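Local coordinates for lipase (Pelosinus fermentans, PDB 5AH0), which hydrolyses ester bonds as a lipase and also attacks the polyester poly(butylene adipate-co-terephthalate), at residues A[63-68]-A[94-99]; A[105-110]-A[149-154]; A[111-116]-A[158-163]; A[256-261]-A[341-346]. One frame throughout, in Å; residues are numbered along the deposited sequence.

Interaction 1: residues A[63-68]-A[94-99]; sequences AYIKGG and PEWGNL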
loop_
_atom_site.group_PDB
_atom_site.type_symbol
_atom_site.label_atom_id
_atom_site.label_comp_id
_atom_site.label_asym_id
_atom_site.label_seq_id
_atom_site.Cartn_x
_atom_site.Cartn_y
_atom_site.Cartn_z
ATOM N N ALA A 63 14.668 -2.873 -0.483
ATOM C CA ALA A 63 15.680 -2.773 0.558
ATOM C C ALA A 63 15.165 -3.327 1.881
ATOM O O ALA A 63 15.910 -3.986 2.608
ATOM C CB ALA A 63 16.127 -1.332 0.736
ATOM N N TYR A 64 13.895 -3.068 2.195
ATOM C CA TYR A 64 13.386 -3.455 3.507
ATOM C C TYR A 64 13.378 -4.966 3.660
ATOM O O TYR A 64 13.741 -5.486 4.707
ATOM C CB TYR A 64 11.989 -2.879 3.751
ATOM C CG TYR A 64 11.663 -2.782 5.222
ATOM C CD1 TYR A 64 11.162 -3.877 5.916
ATOM C CD2 TYR A 64 11.900 -1.609 5.927
ATOM C CE1 TYR A 64 10.882 -3.798 7.266
ATOM C CE2 TYR A 64 11.624 -1.516 7.279
ATOM C CZ TYR A 64 11.113 -2.615 7.944
ATOM O OH TYR A 64 10.838 -2.538 9.291
ATOM N N ILE A 65 12.979 -5.655 2.599
ATOM C CA ILE A 65 12.972 -7.113 2.561
ATOM C C ILE A 65 14.373 -7.720 2.405
ATOM O O ILE A 65 14.863 -8.440 3.280
ATOM C CB ILE A 65 12.095 -7.626 1.407
ATOM C CG1 ILE A 65 10.644 -7.173 1.590
ATOM C CG2 ILE A 65 12.142 -9.129 1.345
ATOM C CD1 ILE A 65 9.710 -7.644 0.484
ATOM N N LYS A 66 15.005 -7.415 1.276
ATOM C CA LYS A 66 16.285 -8.018 0.901
ATOM C C LYS A 66 17.412 -7.615 1.843
ATOM O O LYS A 66 18.258 -8.431 2.192
ATOM C CB LYS A 66 16.651 -7.635 -0.535
ATOM C CG LYS A 66 17.933 -8.235 -1.024
ATOM C CD LYS A 66 17.929 -9.743 -0.856
ATOM C CE LYS A 66 19.097 -10.376 -1.607
ATOM N NZ LYS A 66 19.137 -11.847 -1.405
ATOM N N GLY A 67 17.401 -6.352 2.252
ATOM C CA GLY A 67 18.462 -5.791 3.067
ATOM C C GLY A 67 19.227 -4.768 2.253
ATOM O O GLY A 67 19.314 -4.886 1.030
ATOM N N GLY A 68 19.768 -3.754 2.918
ATOM C CA GLY A 68 20.639 -2.793 2.255
ATOM C C GLY A 68 20.202 -1.354 2.430
ATOM O O GLY A 68 19.395 -1.042 3.310
ATOM N N PRO A 94 16.904 -11.699 4.295
ATOM C CA PRO A 94 18.137 -11.553 3.504
ATOM C C PRO A 94 18.325 -12.601 2.402
ATOM O O PRO A 94 18.938 -12.297 1.384
ATOM C CB PRO A 94 19.239 -11.683 4.556
ATOM C CG PRO A 94 18.594 -11.214 5.817
ATOM C CD PRO A 94 17.177 -11.692 5.742
ATOM N N GLU A 95 17.797 -13.804 2.589
ATOM C CA GLU A 95 18.003 -14.873 1.620
ATOM C C GLU A 95 16.961 -14.862 0.516
ATOM O O GLU A 95 16.886 -15.806 -0.272
ATOM C CB GLU A 95 17.986 -16.232 2.312
ATOM C CG GLU A 95 18.674 -16.246 3.665
ATOM C CD GLU A 95 17.759 -15.739 4.766
ATOM O OE1 GLU A 95 16.531 -15.948 4.649
ATOM O OE2 GLU A 95 18.267 -15.132 5.735
ATOM N N TRP A 96 16.170 -13.792 0.462
ATOM C CA TRP A 96 15.130 -13.633 -0.547
ATOM C C TRP A 96 15.746 -13.772 -1.937
ATOM O O TRP A 96 16.754 -13.132 -2.237
ATOM C CB TRP A 96 14.454 -12.269 -0.386
ATOM C CG TRP A 96 13.314 -11.986 -1.326
ATOM C CD1 TRP A 96 12.407 -12.880 -1.815
ATOM C CD2 TRP A 96 12.971 -10.715 -1.894
ATOM N NE1 TRP A 96 11.514 -12.244 -2.645
ATOM C CE2 TRP A 96 11.840 -10.916 -2.712
ATOM C CE3 TRP A 96 13.510 -9.429 -1.791
ATOM C CZ2 TRP A 96 11.239 -9.874 -3.422
ATOM C CZ3 TRP A 96 12.913 -8.400 -2.497
ATOM C CH2 TRP A 96 11.789 -8.627 -3.301
ATOM N N GLY A 97 15.160 -14.623 -2.774
ATOM C CA GLY A 97 15.624 -14.772 -4.142
ATOM C C GLY A 97 16.800 -15.721 -4.353
ATOM O O GLY A 97 17.127 -16.069 -5.492
ATOM N N ASN A 98 17.453 -16.129 -3.268
ATOM C CA ASN A 98 18.544 -17.101 -3.356
ATOM C C ASN A 98 18.052 -18.471 -3.776
ATOM O O ASN A 98 16.853 -18.691 -3.987
ATOM C CB ASN A 98 19.276 -17.239 -2.019
ATOM C CG ASN A 98 19.985 -15.975 -1.608
ATOM O OD1 ASN A 98 20.050 -15.012 -2.368
ATOM N ND2 ASN A 98 20.502 -15.960 -0.385
ATOM N N LEU A 99 18.994 -19.397 -3.877
ATOM C CA LEU A 99 18.668 -20.778 -4.173
ATOM C C LEU A 99 19.038 -21.631 -2.967
ATOM O O LEU A 99 20.007 -21.341 -2.260
ATOM C CB LEU A 99 19.401 -21.266 -5.424
ATOM C CG LEU A 99 18.966 -20.644 -6.753
ATOM C CD1 LEU A 99 20.104 -20.712 -7.760
ATOM C CD2 LEU A 99 17.717 -21.320 -7.301
#
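K66, at the end of helix 54-66, reaches over to the loop and grips it through two backbone carbonyls. Its NZ donates one hydrogen bond to P94 O at 2.8 Å and a second to W96 O, also at 2.8 Å. The donor lies in the plane of the W96 carbonyl but is tilted by 24° from that of P94. CG stands anti to the backbone N (chi1 -179°), and beyond the one bend at chi2 (54°) the chain runs extended, which carries NZ across to the two carbonyls. W96 carries much of the rest of the contact. The edge of its indole meets the root of the same lysine, with K66 CB in the ring plane and 3.8 Å from W96 CE3. I65 covers one face: its CG2 sits above the rim of the six-membered ring, 3.4 Å from W96 CE3. W96 NE1 turns to W152 O, which accepts its hydrogen bond, and the ring meets that of W152 edge-to-face. On the backbone, P94 CA-H points almost straight at K66 O, with CA and O 3.4 Å apart. A type II beta turn from E95 to N98, with G97 at positive phi, carries W96. The lysine thus ties the end of the helix that supplies the zinc ligand D56 to a turn in the loop that precedes strand 108-113, on the rim of an alpha/beta-hydrolase fold.

Interaction 2: residues A[105-110]-A[149-154]; sequences VNKIHL and GKSWVH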
loop_
_atom_site.group_PDB
_atom_site.type_symbol
_atom_site.label_atom_id
_atom_site.label_comp_id
_atom_site.label_asym_id
_atom_site.label_seq_id
_atom_site.Cartn_x
_atom_site.Cartn_y
_atom_site.Cartn_z
ATOM N N VAL A 105 14.169 -21.760 -5.677
ATOM C CA VAL A 105 14.281 -20.320 -5.453
ATOM C C VAL A 105 13.474 -19.872 -4.225
ATOM O O VAL A 105 12.321 -20.275 -4.054
ATOM C CB VAL A 105 13.807 -19.529 -6.681
ATOM C CG1 VAL A 105 14.388 -18.127 -6.651
ATOM C CG2 VAL A 105 14.218 -20.242 -7.959
ATOM N N ASN A 106 14.082 -19.029 -3.390
ATOM C CA ASN A 106 13.415 -18.473 -2.209
ATOM C C ASN A 106 12.464 -17.338 -2.535
ATOM O O ASN A 106 12.854 -16.173 -2.484
ATOM C CB ASN A 106 14.437 -17.954 -1.200
ATOM C CG ASN A 106 15.104 -19.064 -0.419
ATOM O OD1 ASN A 106 14.483 -20.088 -0.114
ATOM N ND2 ASN A 106 16.375 -18.866 -0.082
ATOM N N LYS A 107 11.218 -17.668 -2.851
ATOM C CA LYS A 107 10.247 -16.647 -3.225
ATOM C C LYS A 107 9.435 -16.196 -2.004
ATOM O O LYS A 107 9.560 -16.778 -0.922
ATOM C CB LYS A 107 9.324 -17.175 -4.326
ATOM C CG LYS A 107 10.034 -18.078 -5.312
ATOM C CD LYS A 107 9.161 -18.513 -6.475
ATOM C CE LYS A 107 8.936 -17.380 -7.451
ATOM N NZ LYS A 107 8.092 -17.785 -8.621
ATOM N N ILE A 108 8.631 -15.144 -2.173
ATOM C CA ILE A 108 7.715 -14.679 -1.121
ATOM C C ILE A 108 6.316 -14.493 -1.664
ATOM O O ILE A 108 6.129 -14.396 -2.881
ATOM C CB ILE A 108 8.142 -13.337 -0.516
ATOM C CG1 ILE A 108 8.132 -12.251 -1.591
ATOM C CG2 ILE A 108 9.500 -13.429 0.147
ATOM C CD1 ILE A 108 8.564 -10.908 -1.084
ATOM N N HIS A 109 5.336 -14.451 -0.759
ATOM C CA HIS A 109 3.987 -13.975 -1.074
ATOM C C HIS A 109 3.840 -12.539 -0.607
ATOM O O HIS A 109 4.077 -12.247 0.567
ATOM C CB HIS A 109 2.905 -14.801 -0.382
ATOM C CG HIS A 109 2.977 -16.269 -0.649
ATOM N ND1 HIS A 109 2.626 -16.822 -1.861
ATOM C CD2 HIS A 109 3.319 -17.304 0.155
ATOM C CE1 HIS A 109 2.769 -18.134 -1.799
ATOM N NE2 HIS A 109 3.188 -18.451 -0.587
ATOM N N LEU A 110 3.418 -11.647 -1.494
ATOM C CA LEU A 110 3.134 -10.280 -1.078
ATOM C C LEU A 110 1.650 -10.117 -0.777
ATOM O O LEU A 110 0.798 -10.355 -1.635
ATOM C CB LEU A 110 3.598 -9.278 -2.137
ATOM C CG LEU A 110 5.122 -9.181 -2.112
ATOM C CD1 LEU A 110 5.712 -8.575 -3.390
ATOM C CD2 LEU A 110 5.571 -8.417 -0.859
ATOM N N GLY A 149 15.211 -9.774 -14.490
ATOM C CA GLY A 149 15.339 -11.219 -14.462
ATOM C C GLY A 149 15.065 -11.889 -13.132
ATOM O O GLY A 149 15.321 -13.078 -12.981
ATOM N N LYS A 150 14.529 -11.147 -12.168
ATOM C CA LYS A 150 14.331 -11.705 -10.838
ATOM C C LYS A 150 12.893 -12.136 -10.613
ATOM O O LYS A 150 12.002 -11.313 -10.468
ATOM C CB LYS A 150 14.740 -10.694 -9.768
ATOM C CG LYS A 150 16.049 -10.003 -10.040
ATOM C CD LYS A 150 16.541 -9.232 -8.827
ATOM C CE LYS A 150 17.790 -8.422 -9.169
ATOM N NZ LYS A 150 17.498 -7.266 -10.077
ATOM N N SER A 151 12.672 -13.439 -10.564
ATOM C CA SER A 151 11.348 -13.951 -10.271
ATOM C C SER A 151 11.305 -14.416 -8.813
ATOM O O SER A 151 11.513 -15.592 -8.514
ATOM C CB SER A 151 10.979 -15.080 -11.233
ATOM O OG SER A 151 9.679 -15.572 -10.963
ATOM N N TRP A 152 11.065 -13.464 -7.912
ATOM C CA TRP A 152 11.176 -13.678 -6.466
ATOM C C TRP A 152 9.837 -13.664 -5.717
ATOM O O TRP A 152 9.790 -13.762 -4.486
ATOM C CB TRP A 152 12.099 -12.612 -5.872
ATOM C CG TRP A 152 13.526 -12.693 -6.343
ATOM C CD1 TRP A 152 14.056 -13.584 -7.243
ATOM C CD2 TRP A 152 14.607 -11.847 -5.936
ATOM N NE1 TRP A 152 15.401 -13.345 -7.407
ATOM C CE2 TRP A 152 15.764 -12.286 -6.618
ATOM C CE3 TRP A 152 14.712 -10.765 -5.053
ATOM C CZ2 TRP A 152 17.003 -11.679 -6.447
ATOM C CZ3 TRP A 152 15.946 -10.163 -4.887
ATOM C CH2 TRP A 152 17.075 -10.621 -5.581
ATOM N N VAL A 153 8.751 -13.513 -6.462
ATOM C CA VAL A 153 7.437 -13.361 -5.863
ATOM C C VAL A 153 6.514 -14.417 -6.442
ATOM O O VAL A 153 6.465 -14.602 -7.659
ATOM C CB VAL A 153 6.860 -11.954 -6.110
ATOM C CG1 VAL A 153 5.407 -11.859 -5.619
ATOM C CG2 VAL A 153 7.738 -10.907 -5.443
ATOM N N HIS A 154 5.802 -15.132 -5.577
ATOM C CA HIS A 154 4.968 -16.222 -6.050
ATOM C C HIS A 154 3.530 -15.758 -6.247
ATOM O O HIS A 154 2.856 -16.149 -7.201
ATOM C CB HIS A 154 5.023 -17.407 -5.090
ATOM C CG HIS A 154 4.593 -18.695 -5.716
ATOM N ND1 HIS A 154 3.362 -19.267 -5.480
ATOM C CD2 HIS A 154 5.224 -19.508 -6.596
ATOM C CE1 HIS A 154 3.258 -20.385 -6.179
ATOM N NE2 HIS A 154 4.376 -20.555 -6.862
#
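I108 and V153 pair as neighbours in parallel strands, and two backbone hydrogen bonds flank the bridge. I108 N donates to W152 O at 2.9 Å, and I108 O receives H154 N at 2.8 Å in a nearly straight bond (N-H...O 172°). The apolar contacts lie on the side of the sheet that V153 faces. V153 CG2 meets L110 CD1 at 3.7 Å, the two side chains crossing at about a right angle, and touches I108 CG1 at 4.1 Å; V124 and L127 of helix 116-129 also pack on V153. H109 and H154 lie side by side and point the same way, rim to rim, with ring planes 85° apart; H109 ND1 is bonded to S155 OG and its NE2 to N2 OD1. K107 bends its chain at chi3 (74°), CE comes within 3.3 Å of S151 O, and NZ lies near the edge of the H154 ring, 3.9 Å from its CD2. An alanine here would probably open a gap beside S151 O and the H154 edge, leaving that ring less restrained. With a lysine amine 5.0 Å from H154 NE2 (K107 NZ), protonation of H154 may be somewhat disfavoured.

Interaction 3: residues A[111-116]-A[158-163]; sequences VAHSMG and TIASPH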
loop_
_atom_site.group_PDB
_atom_site.type_symbol
_atom_site.label_atom_id
_atom_site.label_comp_id
_atom_site.label_asym_id
_atom_site.label_seq_id
_atom_site.Cartn_x
_atom_site.Cartn_y
_atom_site.Cartn_z
ATOM N N VAL A 111 1.347 -9.744 0.461
ATOM C CA VAL A 111 -0.020 -9.418 0.855
ATOM C C VAL A 111 -0.061 -7.937 1.191
ATOM O O VAL A 111 0.667 -7.457 2.074
ATOM C CB VAL A 111 -0.507 -10.259 2.064
ATOM C CG1 VAL A 111 -1.879 -9.829 2.492
ATOM C CG2 VAL A 111 -0.490 -11.762 1.725
ATOM N N ALA A 112 -0.896 -7.213 0.459
ATOM C CA ALA A 112 -0.913 -5.772 0.532
ATOM C C ALA A 112 -2.320 -5.248 0.745
ATOM O O ALA A 112 -3.293 -5.829 0.271
ATOM C CB ALA A 112 -0.325 -5.178 -0.724
ATOM N N HIS A 113 -2.396 -4.133 1.453
ATOM C CA HIS A 113 -3.636 -3.439 1.718
ATOM C C HIS A 113 -3.535 -2.051 1.124
ATOM O O HIS A 113 -2.472 -1.428 1.158
ATOM C CB HIS A 113 -3.891 -3.370 3.225
ATOM C CG HIS A 113 -5.097 -2.570 3.613
ATOM N ND1 HIS A 113 -5.006 -1.356 4.259
ATOM C CD2 HIS A 113 -6.419 -2.825 3.486
ATOM C CE1 HIS A 113 -6.219 -0.894 4.507
ATOM N NE2 HIS A 113 -7.096 -1.760 4.035
ATOM N N SER A 114 -4.645 -1.579 0.573
ATOM C CA SER A 114 -4.742 -0.210 0.091
ATOM C C SER A 114 -3.639 0.088 -0.929
ATOM O O SER A 114 -3.375 -0.737 -1.804
ATOM C CB SER A 114 -4.699 0.752 1.281
ATOM O OG SER A 114 -4.795 2.089 0.859
ATOM N N MET A 115 -2.983 1.242 -0.806
ATOM C CA MET A 115 -1.959 1.668 -1.770
ATOM C C MET A 115 -0.815 0.660 -1.924
ATOM O O MET A 115 -0.104 0.643 -2.935
ATOM C CB MET A 115 -1.391 3.023 -1.368
ATOM C CG MET A 115 -0.514 3.666 -2.443
ATOM S SD MET A 115 0.316 5.169 -1.899
ATOM C CE MET A 115 1.225 5.588 -3.388
ATOM N N GLY A 116 -0.644 -0.184 -0.914
ATOM C CA GLY A 116 0.347 -1.235 -0.963
ATOM C C GLY A 116 0.080 -2.130 -2.155
ATOM O O GLY A 116 1.004 -2.728 -2.719
ATOM N N THR A 158 -3.982 -8.340 -3.014
ATOM C CA THR A 158 -4.232 -6.951 -2.673
ATOM C C THR A 158 -5.621 -6.813 -2.086
ATOM O O THR A 158 -6.566 -7.493 -2.490
ATOM C CB THR A 158 -4.057 -5.995 -3.871
ATOM O OG1 THR A 158 -5.130 -6.175 -4.798
ATOM C CG2 THR A 158 -2.704 -6.242 -4.560
ATOM N N ILE A 159 -5.706 -5.976 -1.062
ATOM C CA ILE A 159 -6.925 -5.797 -0.310
ATOM C C ILE A 159 -7.291 -4.339 -0.256
ATOM O O ILE A 159 -6.511 -3.526 0.250
ATOM C CB ILE A 159 -6.770 -6.316 1.112
ATOM C CG1 ILE A 159 -6.248 -7.751 1.088
ATOM C CG2 ILE A 159 -8.107 -6.200 1.869
ATOM C CD1 ILE A 159 -6.000 -8.322 2.461
ATOM N N ALA A 160 -8.475 -4.020 -0.772
ATOM C CA ALA A 160 -8.966 -2.649 -0.831
ATOM C C ALA A 160 -7.990 -1.722 -1.536
ATOM O O ALA A 160 -7.794 -0.581 -1.117
ATOM C CB ALA A 160 -9.247 -2.137 0.577
ATOM N N SER A 161 -7.392 -2.201 -2.619
ATOM C CA SER A 161 -6.402 -1.405 -3.333
ATOM C C SER A 161 -6.993 -0.593 -4.481
ATOM O O SER A 161 -7.879 -1.070 -5.186
ATOM C CB SER A 161 -5.292 -2.309 -3.857
ATOM O OG SER A 161 -4.536 -2.808 -2.774
ATOM N N PRO A 162 -6.488 0.637 -4.672
ATOM C CA PRO A 162 -6.926 1.546 -5.734
ATOM C C PRO A 162 -6.168 1.319 -7.050
ATOM O O PRO A 162 -5.323 2.132 -7.464
ATOM C CB PRO A 162 -6.606 2.927 -5.156
ATOM C CG PRO A 162 -5.355 2.677 -4.321
ATOM C CD PRO A 162 -5.498 1.263 -3.776
ATOM N N HIS A 163 -6.492 0.225 -7.723
ATOM C CA HIS A 163 -5.782 -0.118 -8.943
ATOM C C HIS A 163 -6.130 0.823 -10.097
ATOM O O HIS A 163 -5.376 0.930 -11.058
ATOM C CB HIS A 163 -6.078 -1.563 -9.321
ATOM C CG HIS A 163 -5.545 -2.560 -8.346
ATOM N ND1 HIS A 163 -4.196 -2.796 -8.189
ATOM C CD2 HIS A 163 -6.174 -3.381 -7.473
ATOM C CE1 HIS A 163 -4.018 -3.727 -7.268
ATOM N NE2 HIS A 163 -5.202 -4.096 -6.816
#
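The nucleophile elbow of an alpha/beta-hydrolase, the sharp turn through S114 after strand 108-113, rests here against the end of the neighbouring strand 153-159. S114 N donates to I159 O at 2.7 Å in a bond close to straight (166°). One step earlier I159 N reaches A112 O at 2.8 Å, more bent at 134°, so the two parallel strands stay paired right up to the turn. S161 takes over where the strands end: its OG donates to S114 O at 2.6 Å, lying in the carbonyl plane on a lone pair. P162 CD packs beside the same oxygen at 3.5 Å. The sequence AHSMG, the positive phi of S114 and the hydrogen bond between its OG and H357 NE2 are consistent with S114 being the catalytic serine. An alanine in place of S161 would probably leave S114 O without its hydroxyl partner and the elbow less firmly fixed. H113, its CG anti to the backbone N (chi1 175°), crosses I159 at about a right angle, with H113 CD2 and I159 CG2 4.1 Å apart. The H113 ring is held from beyond the contact by Y25 OH, bonded to ND1. T158 OG1 and H163 NE2 share a hydrogen bond of 2.9 Å within 158-163.

Interaction 4: residues A[256-261]-A[341-346]; sequences DIYYFS and PQIGKW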
loop_
_atom_site.group_PDB
_atom_site.type_symbol
_atom_site.label_atom_id
_atom_site.label_comp_id
_atom_site.label_asym_id
_atom_site.label_seq_id
_atom_site.Cartn_x
_atom_site.Cartn_y
_atom_site.Cartn_z
ATOM N N ASP A 256 4.300 -15.353 -14.110
ATOM C CA ASP A 256 4.616 -16.374 -13.116
ATOM C C ASP A 256 4.192 -15.965 -11.714
ATOM O O ASP A 256 4.791 -16.415 -10.735
ATOM C CB ASP A 256 6.108 -16.661 -13.111
ATOM C CG ASP A 256 6.914 -15.409 -12.925
ATOM O OD1 ASP A 256 6.381 -14.327 -13.254
ATOM O OD2 ASP A 256 8.062 -15.502 -12.435
ATOM N N ILE A 257 3.204 -15.077 -11.622
ATOM C CA ILE A 257 2.687 -14.632 -10.333
ATOM C C ILE A 257 1.178 -14.863 -10.199
ATOM O O ILE A 257 0.399 -14.426 -11.046
ATOM C CB ILE A 257 2.949 -13.132 -10.106
ATOM C CG1 ILE A 257 4.431 -12.804 -10.243
ATOM C CG2 ILE A 257 2.427 -12.696 -8.739
ATOM C CD1 ILE A 257 4.745 -11.351 -9.952
ATOM N N TYR A 258 0.756 -15.522 -9.127
ATOM C CA TYR A 258 -0.669 -15.629 -8.851
ATOM C C TYR A 258 -1.197 -14.291 -8.296
ATOM O O TYR A 258 -0.586 -13.697 -7.406
ATOM C CB TYR A 258 -0.937 -16.763 -7.860
ATOM C CG TYR A 258 -0.831 -18.160 -8.439
ATOM C CD1 TYR A 258 -1.894 -18.734 -9.134
ATOM C CD2 TYR A 258 0.324 -18.915 -8.272
ATOM C CE1 TYR A 258 -1.801 -20.017 -9.657
ATOM C CE2 TYR A 258 0.423 -20.191 -8.788
ATOM C CZ TYR A 258 -0.643 -20.736 -9.477
ATOM O OH TYR A 258 -0.545 -22.009 -9.993
ATOM N N TYR A 259 -2.316 -13.802 -8.825
ATOM C CA TYR A 259 -2.868 -12.546 -8.334
ATOM C C TYR A 259 -4.237 -12.754 -7.687
ATOM O O TYR A 259 -5.154 -13.302 -8.305
ATOM C CB TYR A 259 -2.991 -11.520 -9.455
ATOM C CG TYR A 259 -1.678 -10.972 -9.973
ATOM C CD1 TYR A 259 -0.945 -11.670 -10.925
ATOM C CD2 TYR A 259 -1.192 -9.743 -9.548
ATOM C CE1 TYR A 259 0.252 -11.169 -11.427
ATOM C CE2 TYR A 259 0.005 -9.230 -10.048
ATOM C CZ TYR A 259 0.720 -9.948 -10.990
ATOM O OH TYR A 259 1.908 -9.465 -11.492
ATOM N N PHE A 260 -4.369 -12.312 -6.442
ATOM C CA PHE A 260 -5.664 -12.299 -5.771
ATOM C C PHE A 260 -6.015 -10.881 -5.323
ATOM O O PHE A 260 -5.213 -10.211 -4.667
ATOM C CB PHE A 260 -5.662 -13.238 -4.565
ATOM C CG PHE A 260 -5.365 -14.662 -4.908
ATOM C CD1 PHE A 260 -6.376 -15.517 -5.313
ATOM C CD2 PHE A 260 -4.073 -15.151 -4.830
ATOM C CE1 PHE A 260 -6.106 -16.836 -5.627
ATOM C CE2 PHE A 260 -3.795 -16.465 -5.146
ATOM C CZ PHE A 260 -4.816 -17.309 -5.548
ATOM N N SER A 261 -7.230 -10.448 -5.648
ATOM C CA SER A 261 -7.702 -9.126 -5.256
ATOM C C SER A 261 -9.026 -9.214 -4.501
ATOM O O SER A 261 -9.986 -9.828 -4.969
ATOM C CB SER A 261 -7.871 -8.234 -6.474
ATOM O OG SER A 261 -8.994 -8.651 -7.223
ATOM N N PRO A 341 -6.970 -21.223 -8.580
ATOM C CA PRO A 341 -6.128 -20.048 -8.850
ATOM C C PRO A 341 -5.553 -20.029 -10.265
ATOM O O PRO A 341 -4.803 -20.939 -10.616
ATOM C CB PRO A 341 -4.994 -20.187 -7.830
ATOM C CG PRO A 341 -5.576 -20.995 -6.728
ATOM C CD PRO A 341 -6.522 -21.958 -7.384
ATOM N N GLN A 342 -5.904 -19.027 -11.066
ATOM C CA GLN A 342 -5.319 -18.906 -12.400
ATOM C C GLN A 342 -4.100 -17.991 -12.400
ATOM O O GLN A 342 -4.208 -16.793 -12.165
ATOM C CB GLN A 342 -6.350 -18.400 -13.407
ATOM C CG GLN A 342 -7.574 -19.282 -13.521
ATOM C CD GLN A 342 -8.594 -18.724 -14.487
ATOM O OE1 GLN A 342 -9.798 -18.869 -14.283
ATOM N NE2 GLN A 342 -8.117 -18.094 -15.557
ATOM N N ILE A 343 -2.936 -18.577 -12.645
ATOM C CA ILE A 343 -1.684 -17.833 -12.705
ATOM C C ILE A 343 -1.701 -16.795 -13.831
ATOM O O ILE A 343 -2.365 -16.984 -14.851
ATOM C CB ILE A 343 -0.504 -18.785 -12.908
ATOM C CG1 ILE A 343 0.823 -18.057 -12.689
ATOM C CG2 ILE A 343 -0.575 -19.417 -14.286
ATOM C CD1 ILE A 343 2.036 -18.947 -12.835
ATOM N N GLY A 344 -0.996 -15.685 -13.631
ATOM C CA GLY A 344 -0.887 -14.655 -14.648
ATOM C C GLY A 344 -2.076 -13.716 -14.754
ATOM O O GLY A 344 -2.008 -12.712 -15.453
ATOM N N LYS A 345 -3.166 -14.023 -14.056
ATOM C CA LYS A 345 -4.368 -13.190 -14.132
ATOM C C LYS A 345 -4.831 -12.791 -12.734
ATOM O O LYS A 345 -4.452 -13.416 -11.746
ATOM C CB LYS A 345 -5.490 -13.930 -14.866
ATOM C CG LYS A 345 -5.070 -14.527 -16.181
ATOM C CD LYS A 345 -5.917 -15.734 -16.574
ATOM C CE LYS A 345 -7.063 -15.369 -17.509
ATOM N NZ LYS A 345 -7.624 -16.595 -18.172
ATOM N N TRP A 346 -5.654 -11.752 -12.651
ATOM C CA TRP A 346 -6.202 -11.325 -11.371
ATOM C C TRP A 346 -7.388 -12.200 -10.974
ATOM O O TRP A 346 -8.419 -12.212 -11.648
ATOM C CB TRP A 346 -6.629 -9.854 -11.423
ATOM C CG TRP A 346 -5.483 -8.892 -11.475
ATOM C CD1 TRP A 346 -4.837 -8.431 -12.593
ATOM C CD2 TRP A 346 -4.841 -8.272 -10.357
ATOM N NE1 TRP A 346 -3.831 -7.564 -12.234
ATOM C CE2 TRP A 346 -3.809 -7.454 -10.867
ATOM C CE3 TRP A 346 -5.029 -8.338 -8.972
ATOM C CZ2 TRP A 346 -2.975 -6.705 -10.039
ATOM C CZ3 TRP A 346 -4.205 -7.597 -8.156
ATOM C CH2 TRP A 346 -3.190 -6.790 -8.688
#
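Y259 and W346 make the broadest touch, two aromatic side chains crossing with their planes 45° apart. Y259 CD2 lies over one face of the indole, 3.6 Å from W346 CZ2, and Y259 CB stands over the same six-membered ring, 4.1 Å from its centroid, in a CH-pi contact. S261 CB adds to this patch, 3.8 Å from W346 CE3. At the other end, I343 CB sits over one face of the Y258 ring, 22° off the normal, while P341 O approaches the edge of that ring in its plane, 3.3 Å from Y258 CE1. P341 CB wedges between two aromatic rings, meeting Y258 CD1 and, at 3.7 Å, F260 CZ. Q342 to K345 form a type II beta turn with G344 at positive phi; G344 N donates to I257 O at 3.2 Å from above the carbonyl plane. The turn delivers the chain into strand 346-348, which runs parallel to strand 258-265, with W346 bridged to Y259, in the central sheet of the hydrolase fold. Further out, D332 OD2 accepts the hydrogen bond of W346 NE1, and H163 meets the indole edge-to-face. Y259 OH is bonded to Q254 N, S261 OG to N324 O, and K379 makes a cation-pi contact with F260.

Interactions 2, 3 and 4 all belong to the central parallel sheet: 2 and 3 lie 19 Å apart, centre to centre, along the same pair of strands, 108-113 and 153-159, while 4 adds the next strand, 258-265, joined through H154 O to Y258 N and F260 O to T158 N. Interaction 1 comes first along the chain and sits outside the sheet, its centre 10 Å from that of interaction 2, where the loop pairs with N106 through G97 and N98. Interactions 2 and 3 alternate in sequence, and 4 follows. The contacts thus lead from a peripheral helix-loop clasp, beside the sheet, to interaction 3, which holds the probable active-site serine and is centred about 5 Å from the chain's centre.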